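Local coordinates for hypothetical protein PAE2307 (Pyrobaculum aerophilum, PDB 1WVQ), which is of unconfirmed function but probably acts as an adenosine-specific kinase, and is phosphorylated in the crystal, at residues I29-D34 against I50-A55. Residues are numbered along the deposited sequence; the frame is centred on the assembly and turned at random.
Sequences IKTVED and IAFCEA
This is a buried apolar contact, in which Thr-31 and Val-32 of helix 31-40, with Ile-29 of the loop before it, pack on Phe-52 and Ile-50 of strand 47-53, an inner strand of the five-stranded antiparallel sheet. Phe-52 is the main residue on the strand side. Thr-31 sits over one ring face in a CH-pi contact, its CB 3.9 Å from the ring centroid and 3° off the normal. Its methyl CG2, anti to the backbone N, approaches Phe-52 CD1 at 3.8 Å. Thr-31 OG1 hydrogen-bonds to the carbonyl O of Phe-28. The opposite ring face meets the backbone N of Glu-54, offset toward the rim. The next residue after Thr-31, Val-32, brings its CG2 to Ile-50 CD1 at 3.8 Å. Ile-29 and Glu-54 run side by side, with Ile-29 CD1 3.8 Å from Glu-54 OE2. An alanine in place of Phe-52 would probably open a gap beneath Thr-31 and leave its CH group without the ring face. Just beyond the strand, Ala-55 N hydrogen-bonds to a phosphoryl oxygen of the modified histidine at position 85. Helix and strand are thus joined here by dispersion and CH-pi contact, with the Glu-54 carboxylate paired through OE1 to Arg-62 on strand 60-65.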
loop_
_atom_site.group_PDB
_atom_site.type_symbol
_atom_site.label_atom_id
_atom_site.label_comp_id
_atom_site.label_asym_id
_atom_site.label_seq_id
_atom_site.Cartn_x
_atom_site.Cartn_y
_atom_site.Cartn_z
ATOM N N ILE A 29 -6.096 -19.656 -9.610
ATOM C CA ILE A 29 -6.239 -20.631 -8.541
ATOM C C ILE A 29 -5.467 -20.306 -7.260
ATOM O O ILE A 29 -5.893 -20.679 -6.169
ATOM C CB ILE A 29 -5.849 -22.040 -9.068
ATOM C CG1 ILE A 29 -6.529 -23.121 -8.234
ATOM C CG2 ILE A 29 -4.345 -22.209 -9.061
ATOM C CD1 ILE A 29 -6.424 -24.512 -8.850
ATOM N N LYS A 30 -4.348 -19.598 -7.383
ATOM C CA LYS A 30 -3.556 -19.257 -6.205
ATOM C C LYS A 30 -4.339 -18.374 -5.227
ATOM O O LYS A 30 -3.959 -18.237 -4.069
ATOM C CB LYS A 30 -2.253 -18.569 -6.626
ATOM C CG LYS A 30 -1.212 -18.471 -5.506
ATOM C CD LYS A 30 0.195 -18.206 -6.053
ATOM C CE LYS A 30 0.373 -16.792 -6.600
ATOM N NZ LYS A 30 0.512 -15.789 -5.503
ATOM N N THR A 31 -5.436 -17.786 -5.691
ATOM C CA THR A 31 -6.266 -16.936 -4.843
ATOM C C THR A 31 -6.636 -17.602 -3.514
ATOM O O THR A 31 -6.555 -16.978 -2.450
ATOM C CB THR A 31 -7.585 -16.549 -5.566
ATOM O OG1 THR A 31 -7.293 -15.674 -6.659
ATOM C CG2 THR A 31 -8.546 -15.846 -4.609
ATOM N N VAL A 32 -7.037 -18.867 -3.570
ATOM C CA VAL A 32 -7.447 -19.556 -2.355
ATOM C C VAL A 32 -6.341 -19.626 -1.305
ATOM O O VAL A 32 -6.603 -19.419 -0.122
ATOM C CB VAL A 32 -7.989 -20.978 -2.666
ATOM C CG1 VAL A 32 -6.866 -21.899 -3.070
ATOM C CG2 VAL A 32 -8.728 -21.529 -1.456
ATOM N N GLU A 33 -5.109 -19.897 -1.722
ATOM C CA GLU A 33 -4.008 -19.968 -0.768
ATOM C C GLU A 33 -3.604 -18.583 -0.272
ATOM O O GLU A 33 -3.326 -18.400 0.916
ATOM C CB GLU A 33 -2.804 -20.680 -1.387
ATOM C CG GLU A 33 -3.089 -22.148 -1.693
ATOM C CD GLU A 33 -1.838 -23.007 -1.791
ATOM O OE1 GLU A 33 -0.780 -22.609 -1.258
ATOM O OE2 GLU A 33 -1.931 -24.099 -2.384
ATOM N N ASP A 34 -3.582 -17.601 -1.162
ATOM C CA ASP A 34 -3.199 -16.260 -0.744
ATOM C C ASP A 34 -4.201 -15.658 0.238
ATOM O O ASP A 34 -3.811 -14.957 1.172
ATOM C CB ASP A 34 -3.014 -15.346 -1.959
ATOM C CG ASP A 34 -1.774 -15.701 -2.777
ATOM O OD1 ASP A 34 -0.908 -16.460 -2.279
ATOM O OD2 ASP A 34 -1.652 -15.203 -3.917
ATOM N N ILE A 50 -12.927 -19.983 3.688
ATOM C CA ILE A 50 -12.760 -19.225 2.451
ATOM C C ILE A 50 -12.995 -20.150 1.264
ATOM O O ILE A 50 -12.502 -21.277 1.233
ATOM C CB ILE A 50 -11.341 -18.544 2.368
ATOM C CG1 ILE A 50 -11.190 -17.778 1.043
ATOM C CG2 ILE A 50 -10.245 -19.569 2.575
ATOM C CD1 ILE A 50 -10.660 -18.598 -0.129
ATOM N N ALA A 51 -13.791 -19.679 0.311
ATOM C CA ALA A 51 -14.091 -20.454 -0.887
ATOM C C ALA A 51 -13.910 -19.558 -2.107
ATOM O O ALA A 51 -14.226 -18.369 -2.066
ATOM C CB ALA A 51 -15.515 -20.995 -0.822
ATOM N N PHE A 52 -13.399 -20.136 -3.189
ATOM C CA PHE A 52 -13.137 -19.401 -4.425
ATOM C C PHE A 52 -13.654 -20.164 -5.640
ATOM O O PHE A 52 -13.408 -21.359 -5.777
ATOM C CB PHE A 52 -11.629 -19.166 -4.558
ATOM C CG PHE A 52 -11.198 -18.648 -5.906
ATOM C CD1 PHE A 52 -11.551 -17.373 -6.326
ATOM C CD2 PHE A 52 -10.398 -19.428 -6.734
ATOM C CE1 PHE A 52 -11.110 -16.878 -7.554
ATOM C CE2 PHE A 52 -9.950 -18.946 -7.965
ATOM C CZ PHE A 52 -10.303 -17.669 -8.375
ATOM N N CYS A 53 -14.364 -19.465 -6.520
ATOM C CA CYS A 53 -14.909 -20.084 -7.723
ATOM C C CYS A 53 -13.924 -20.077 -8.888
ATOM O O CYS A 53 -13.797 -19.080 -9.595
ATOM C CB CYS A 53 -16.192 -19.370 -8.157
ATOM S SG CYS A 53 -17.581 -19.600 -7.033
ATOM N N GLU A 54 -13.220 -21.189 -9.075
ATOM C CA GLU A 54 -12.285 -21.325 -10.186
ATOM C C GLU A 54 -13.174 -21.247 -11.427
ATOM O O GLU A 54 -14.125 -22.013 -11.554
ATOM C CB GLU A 54 -11.576 -22.678 -10.092
ATOM C CG GLU A 54 -10.744 -23.042 -11.302
ATOM C CD GLU A 54 -10.071 -24.394 -11.151
ATOM O OE1 GLU A 54 -10.678 -25.300 -10.546
ATOM O OE2 GLU A 54 -8.940 -24.554 -11.654
ATOM N N ALA A 55 -12.866 -20.326 -12.337
ATOM C CA ALA A 55 -13.706 -20.120 -13.515
ATOM C C ALA A 55 -13.348 -20.866 -14.792
ATOM O O ALA A 55 -14.062 -20.745 -15.791
ATOM C CB ALA A 55 -13.817 -18.629 -13.806
#